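PDB 5LKB: glutathione S-transferase omega-like 2 from Saccharomyces cerevisiae, which acts as a glutathione-dependent thiol transferase, reducing dehydroascorbate and dimethylarsinic acid through a nucleophilic cysteine, and reacts with glutathionyl-(hydro)quinones. Local coordinates for residues W39-L44 and N132-G137; G78-D83 and Y138-D143. One frame throughout, in Å; residues are numbered along the deposited sequence.

Contact 1: W39-L44 and N132-G137; sequences WLYVSL and NEPHYG
Strand 38-42 and the loop 132-137 do not pair through their backbones: the closest CA atoms, those of Y41 and E133, are 8.6 Å apart. The strand belongs to the thioredoxin-like sheet of the GST N-terminal domain. W39 and Y41 point from it toward the loop, which leads into helix 141-148. H135 meets W39 edge to face, with the ring planes at 89°. Its NE2 sits 3.1 Å above the plane of the W39 ring, over the centre. The indole NE1 is held by S68 OG on the neighbouring strand. P134 CG reaches W39 tip to tip, 4.1 Å from CZ2. Y41 sends its hydroxyl past H135 CD2 to the carboxylate of E133. The bend at chi2 of E133 (-64°) folds this carboxylate back over its own loop. E133 OE1 accepts Y136 N through its syn lone pair at 2.8 Å. The carboxylate so ties two backbone N-H groups and a tyrosine together, and its charge is probably stabilised by them. E133 OE2 takes two of these bonds, from opposite faces of the carboxylate plane: H135 N at 2.9 Å and Y41 OH at 2.8 Å.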
loop_
_atom_site.group_PDB
_atom_site.type_symbol
_atom_site.label_atom_id
_atom_site.label_comp_id
_atom_site.label_asym_id
_atom_site.label_seq_id
_atom_site.Cartn_x
_atom_site.Cartn_y
_atom_site.Cartn_z
ATOM N N TRP A 39 -26.222 -27.275 1.477
ATOM C CA TRP A 39 -25.566 -26.367 2.395
ATOM C C TRP A 39 -24.433 -25.681 1.640
ATOM O O TRP A 39 -23.849 -26.231 0.712
ATOM C CB TRP A 39 -24.945 -27.112 3.584
ATOM C CG TRP A 39 -25.006 -26.303 4.856
ATOM C CD1 TRP A 39 -23.996 -25.642 5.464
ATOM C CD2 TRP A 39 -26.160 -26.103 5.651
ATOM N NE1 TRP A 39 -24.461 -25.015 6.605
ATOM C CE2 TRP A 39 -25.796 -25.310 6.737
ATOM C CE3 TRP A 39 -27.471 -26.537 5.555
ATOM C CZ2 TRP A 39 -26.705 -24.957 7.724
ATOM C CZ3 TRP A 39 -28.351 -26.180 6.492
ATOM C CH2 TRP A 39 -27.977 -25.381 7.582
ATOM N N LEU A 40 -24.167 -24.451 2.025
ATOM C CA LEU A 40 -23.151 -23.627 1.395
ATOM C C LEU A 40 -22.142 -23.278 2.475
ATOM O O LEU A 40 -22.459 -22.512 3.401
ATOM C CB LEU A 40 -23.806 -22.385 0.764
ATOM C CG LEU A 40 -22.820 -21.475 0.024
ATOM C CD1 LEU A 40 -22.245 -22.279 -1.214
ATOM C CD2 LEU A 40 -23.508 -20.235 -0.430
ATOM N N TYR A 41 -20.908 -23.804 2.358
ATOM C CA TYR A 41 -19.819 -23.512 3.289
ATOM C C TYR A 41 -18.887 -22.498 2.627
ATOM O O TYR A 41 -18.441 -22.710 1.505
ATOM C CB TYR A 41 -19.000 -24.770 3.601
ATOM C CG TYR A 41 -19.768 -25.855 4.378
ATOM C CD1 TYR A 41 -19.853 -25.792 5.768
ATOM C CD2 TYR A 41 -20.404 -26.906 3.728
ATOM C CE1 TYR A 41 -20.548 -26.749 6.488
ATOM C CE2 TYR A 41 -21.079 -27.863 4.445
ATOM C CZ TYR A 41 -21.112 -27.810 5.814
ATOM O OH TYR A 41 -21.813 -28.786 6.512
ATOM N N VAL A 42 -18.609 -21.387 3.329
ATOM C CA VAL A 42 -17.877 -20.271 2.750
ATOM C C VAL A 42 -16.862 -19.756 3.745
ATOM O O VAL A 42 -16.897 -20.073 4.935
ATOM C CB VAL A 42 -18.799 -19.095 2.377
ATOM C CG1 VAL A 42 -19.905 -19.533 1.439
ATOM C CG2 VAL A 42 -19.437 -18.505 3.611
ATOM N N SER A 43 -15.939 -18.940 3.223
ATOM C CA SER A 43 -15.275 -17.899 4.008
ATOM C C SER A 43 -15.788 -16.555 3.551
ATOM O O SER A 43 -15.931 -16.317 2.368
ATOM C CB SER A 43 -13.757 -17.921 3.856
ATOM O OG SER A 43 -13.152 -16.771 4.462
ATOM N N LEU A 44 -16.057 -15.643 4.507
ATOM C CA LEU A 44 -16.375 -14.258 4.140
ATOM C C LEU A 44 -15.167 -13.478 3.609
ATOM O O LEU A 44 -15.379 -12.470 2.928
ATOM C CB LEU A 44 -16.906 -13.538 5.370
ATOM C CG LEU A 44 -18.293 -13.900 5.864
ATOM C CD1 LEU A 44 -18.576 -13.411 7.254
ATOM C CD2 LEU A 44 -19.282 -13.312 4.879
ATOM N N ASN A 132 -19.581 -22.815 13.639
ATOM C CA ASN A 132 -19.292 -24.228 13.681
ATOM C C ASN A 132 -19.685 -24.855 12.351
ATOM O O ASN A 132 -20.350 -24.245 11.505
ATOM C CB ASN A 132 -20.035 -24.872 14.852
ATOM C CG ASN A 132 -21.550 -24.790 14.716
ATOM O OD1 ASN A 132 -22.112 -23.822 14.200
ATOM N ND2 ASN A 132 -22.244 -25.808 15.238
ATOM N N GLU A 133 -19.268 -26.117 12.180
ATOM C CA GLU A 133 -19.783 -26.981 11.129
ATOM C C GLU A 133 -20.943 -27.743 11.788
ATOM O O GLU A 133 -20.685 -28.629 12.615
ATOM C CB GLU A 133 -18.662 -27.912 10.637
ATOM C CG GLU A 133 -18.983 -28.699 9.357
ATOM C CD GLU A 133 -20.140 -29.665 9.606
ATOM O OE1 GLU A 133 -19.865 -30.666 10.318
ATOM O OE2 GLU A 133 -21.267 -29.380 9.154
ATOM N N PRO A 134 -22.197 -27.384 11.511
ATOM C CA PRO A 134 -23.315 -27.830 12.370
ATOM C C PRO A 134 -23.860 -29.223 12.085
ATOM O O PRO A 134 -24.638 -29.699 12.914
ATOM C CB PRO A 134 -24.395 -26.775 12.101
ATOM C CG PRO A 134 -24.167 -26.417 10.636
ATOM C CD PRO A 134 -22.676 -26.529 10.399
ATOM N N HIS A 135 -23.482 -29.887 10.996
ATOM C CA HIS A 135 -24.077 -31.199 10.706
ATOM C C HIS A 135 -23.294 -32.359 11.323
ATOM O O HIS A 135 -23.908 -33.317 11.836
ATOM C CB HIS A 135 -24.242 -31.341 9.197
ATOM C CG HIS A 135 -25.123 -30.299 8.616
ATOM N ND1 HIS A 135 -26.472 -30.237 8.865
ATOM C CD2 HIS A 135 -24.826 -29.206 7.873
ATOM C CE1 HIS A 135 -26.989 -29.190 8.246
ATOM N NE2 HIS A 135 -26.002 -28.554 7.629
ATOM N N TYR A 136 -21.968 -32.272 11.338
ATOM C CA TYR A 136 -21.091 -33.334 11.811
ATOM C C TYR A 136 -20.107 -32.904 12.873
ATOM O O TYR A 136 -19.309 -33.743 13.318
ATOM C CB TYR A 136 -20.311 -33.929 10.622
ATOM C CG TYR A 136 -21.163 -34.003 9.382
ATOM C CD1 TYR A 136 -22.137 -34.991 9.234
ATOM C CD2 TYR A 136 -21.049 -33.061 8.379
ATOM C CE1 TYR A 136 -22.948 -35.024 8.125
ATOM C CE2 TYR A 136 -21.846 -33.087 7.260
ATOM C CZ TYR A 136 -22.813 -34.076 7.127
ATOM O OH TYR A 136 -23.630 -34.074 6.008
ATOM N N GLY A 137 -20.042 -31.612 13.209
ATOM C CA GLY A 137 -18.996 -31.104 14.091
ATOM C C GLY A 137 -17.584 -31.145 13.555
ATOM O O GLY A 137 -16.637 -31.229 14.339
#

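Contact 2: G78-D83 and Y138-D143; sequences GWRFLD and YKRISD
Y138 opens the segment by turning its backbone oxygen to F81: Y138 O lies 3.5 Å from F81 CD2. A water links the same oxygen weakly to L82 O. K139 makes the first backbone bond, with F81 N donating to K139 O over 3.0 Å at a nearly straight 167°. A second water bridges K139 O and F81 O. CB of K139 points away from G78-D83, but the chain bends and lays CD 3.7 Å from D83 OD1; the two charged ends do not touch. R140 faces R80 as a non-hydrogen-bonded antiparallel pair. Their side chains run alongside in the same direction, and R80 CB lies over one face of the R140 guanidinium. R140 NH1 gives G78 O a weak bond of 2.8 Å and forms a salt bridge with D75. R80 is held instead by N121 O and H73. I141 N closes the bridge, donating to W79 O over 3.0 Å. I141 CG2 packs 3.9 Å from W79 CB, near the plane of the indole. S142 N reaches W79 O through a water. D143 turns back as the helix begins: its OD2 accepts R140 N, and D143 N bonds to R140 O. This single antiparallel bridge joins the W79 loop to the start of helix 141-148, at the glutathione site of the GST thioredoxin-like domain.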
loop_
_atom_site.group_PDB
_atom_site.type_symbol
_atom_site.label_atom_id
_atom_site.label_comp_id
_atom_site.label_asym_id
_atom_site.label_seq_id
_atom_site.Cartn_x
_atom_site.Cartn_y
_atom_site.Cartn_z
ATOM N N GLY A 78 -5.527 -25.906 6.452
ATOM C CA GLY A 78 -6.674 -25.490 5.674
ATOM C C GLY A 78 -7.759 -24.795 6.475
ATOM O O GLY A 78 -7.720 -24.693 7.693
ATOM N N TRP A 79 -8.817 -24.395 5.774
ATOM C CA TRP A 79 -9.885 -23.660 6.447
ATOM C C TRP A 79 -10.460 -24.498 7.574
ATOM O O TRP A 79 -10.573 -25.736 7.465
ATOM C CB TRP A 79 -11.001 -23.316 5.479
ATOM C CG TRP A 79 -10.663 -22.481 4.271
ATOM C CD1 TRP A 79 -10.502 -22.900 2.991
ATOM C CD2 TRP A 79 -10.434 -21.049 4.242
ATOM N NE1 TRP A 79 -10.256 -21.857 2.155
ATOM C CE2 TRP A 79 -10.243 -20.698 2.898
ATOM C CE3 TRP A 79 -10.459 -20.039 5.214
ATOM C CZ2 TRP A 79 -10.021 -19.397 2.488
ATOM C CZ3 TRP A 79 -10.290 -18.717 4.804
ATOM C CH2 TRP A 79 -10.061 -18.403 3.457
ATOM N N ARG A 80 -10.911 -23.819 8.621
ATOM C CA ARG A 80 -11.322 -24.435 9.868
ATOM C C ARG A 80 -12.581 -23.786 10.418
ATOM O O ARG A 80 -12.972 -22.662 10.066
ATOM C CB ARG A 80 -10.186 -24.493 10.904
ATOM C CG ARG A 80 -9.849 -23.176 11.550
ATOM C CD ARG A 80 -8.640 -23.314 12.461
ATOM N NE ARG A 80 -8.476 -22.053 13.232
ATOM C CZ ARG A 80 -7.537 -21.122 13.033
ATOM N NH1 ARG A 80 -7.558 -20.037 13.803
ATOM N NH2 ARG A 80 -6.571 -21.255 12.123
ATOM N N PHE A 81 -13.269 -24.539 11.280
ATOM C CA PHE A 81 -14.448 -24.087 11.982
ATOM C C PHE A 81 -14.169 -23.951 13.483
ATOM O O PHE A 81 -13.210 -24.533 14.008
ATOM C CB PHE A 81 -15.564 -25.135 11.813
ATOM C CG PHE A 81 -15.975 -25.361 10.396
ATOM C CD1 PHE A 81 -16.941 -24.550 9.845
ATOM C CD2 PHE A 81 -15.440 -26.401 9.637
ATOM C CE1 PHE A 81 -17.364 -24.763 8.532
ATOM C CE2 PHE A 81 -15.840 -26.605 8.314
ATOM C CZ PHE A 81 -16.827 -25.801 7.768
ATOM N N LEU A 82 -15.035 -23.191 14.167
ATOM C CA LEU A 82 -15.028 -23.135 15.625
ATOM C C LEU A 82 -15.999 -24.163 16.189
ATOM O O LEU A 82 -17.026 -24.448 15.589
ATOM C CB LEU A 82 -15.470 -21.761 16.123
ATOM C CG LEU A 82 -14.380 -20.682 16.120
ATOM C CD1 LEU A 82 -14.968 -19.344 16.685
ATOM C CD2 LEU A 82 -13.155 -21.081 16.898
ATOM N N ASP A 83 -15.661 -24.706 17.352
ATOM C CA ASP A 83 -16.512 -25.680 18.055
ATOM C C ASP A 83 -17.792 -25.076 18.626
ATOM O O ASP A 83 -17.849 -23.896 19.004
ATOM C CB ASP A 83 -15.711 -26.327 19.186
ATOM C CG ASP A 83 -14.706 -27.331 18.678
ATOM O OD1 ASP A 83 -15.064 -28.081 17.748
ATOM O OD2 ASP A 83 -13.564 -27.382 19.199
ATOM N N TYR A 138 -17.390 -31.176 12.238
ATOM C CA TYR A 138 -16.027 -31.209 11.712
ATOM C C TYR A 138 -15.278 -29.919 12.072
ATOM O O TYR A 138 -15.875 -28.837 12.109
ATOM C CB TYR A 138 -16.062 -31.351 10.197
ATOM C CG TYR A 138 -16.592 -32.670 9.647
ATOM C CD1 TYR A 138 -16.264 -33.856 10.252
ATOM C CD2 TYR A 138 -17.338 -32.700 8.468
ATOM C CE1 TYR A 138 -16.697 -35.074 9.717
ATOM C CE2 TYR A 138 -17.775 -33.919 7.926
ATOM C CZ TYR A 138 -17.437 -35.081 8.568
ATOM O OH TYR A 138 -17.848 -36.297 8.051
ATOM N N LYS A 139 -14.002 -30.053 12.379
ATOM C CA LYS A 139 -13.202 -28.872 12.680
ATOM C C LYS A 139 -12.504 -28.327 11.452
ATOM O O LYS A 139 -11.975 -27.208 11.503
ATOM C CB LYS A 139 -12.210 -29.214 13.788
ATOM C CG LYS A 139 -12.914 -29.914 14.914
ATOM C CD LYS A 139 -12.220 -29.858 16.263
ATOM C CE LYS A 139 -10.812 -30.430 16.250
ATOM N NZ LYS A 139 -10.711 -31.820 16.782
ATOM N N ARG A 140 -12.482 -29.076 10.355
ATOM C CA ARG A 140 -11.715 -28.715 9.177
ATOM C C ARG A 140 -12.563 -28.894 7.941
ATOM O O ARG A 140 -13.303 -29.879 7.816
ATOM C CB ARG A 140 -10.449 -29.516 9.038
ATOM C CG ARG A 140 -9.414 -29.246 10.120
ATOM C CD ARG A 140 -8.728 -27.897 9.961
ATOM N NE ARG A 140 -7.817 -27.658 11.059
ATOM C CZ ARG A 140 -6.857 -26.734 11.023
ATOM N NH1 ARG A 140 -6.719 -25.977 9.944
ATOM N NH2 ARG A 140 -6.026 -26.592 12.027
ATOM N N ILE A 141 -12.494 -27.951 7.009
ATOM C CA ILE A 141 -13.191 -28.153 5.741
ATOM C C ILE A 141 -12.654 -29.399 4.995
ATOM O O ILE A 141 -13.366 -30.005 4.190
ATOM C CB ILE A 141 -13.157 -26.848 4.903
ATOM C CG1 ILE A 141 -14.418 -26.779 4.046
ATOM C CG2 ILE A 141 -11.945 -26.770 4.057
ATOM C CD1 ILE A 141 -14.640 -25.528 3.283
ATOM N N SER A 142 -11.403 -29.763 5.221
ATOM C CA SER A 142 -10.839 -31.004 4.673
ATOM C C SER A 142 -11.681 -32.219 5.065
ATOM O O SER A 142 -11.752 -33.175 4.286
ATOM C CB SER A 142 -9.400 -31.235 5.149
ATOM O OG SER A 142 -9.339 -31.337 6.560
ATOM N N ASP A 143 -12.336 -32.185 6.237
ATOM C CA ASP A 143 -13.209 -33.294 6.659
ATOM C C ASP A 143 -14.353 -33.516 5.678
ATOM O O ASP A 143 -14.749 -34.661 5.437
ATOM C CB ASP A 143 -13.751 -33.092 8.072
ATOM C CG ASP A 143 -12.643 -33.038 9.151
ATOM O OD1 ASP A 143 -11.616 -33.739 9.035
ATOM O OD2 ASP A 143 -12.833 -32.293 10.148
HETATM O O HOH W 1 -9.167 -27.816 6.304
HETATM O O HOH W 2 -10.983 -26.136 14.310
HETATM O O HOH W 3 -17.632 -27.364 13.918
#

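Contacts 1 and 2 have centres about 8 Å apart and share one continuous run, 132-143. E133 OE1 of contact 1 probably accepts a hydrogen bond from Y138 N of contact 2, at 3.2 Å. Y41 and F81 touch, with Y41 CD1 3.6 Å from F81 CZ. S43 OG lies 3.5 Å from W79 CZ3, so S43 packs on W79. W79 binds glutathione, and its side chain is about 5 Å from that of the nucleophile C46. V158, another glutathione-binding residue, has its side chain about 3 Å from that of I141 and about 6 Å from that of Y41. Contact 2 thus forms part of the glutathione site, and contact 1 lies near it through Y41.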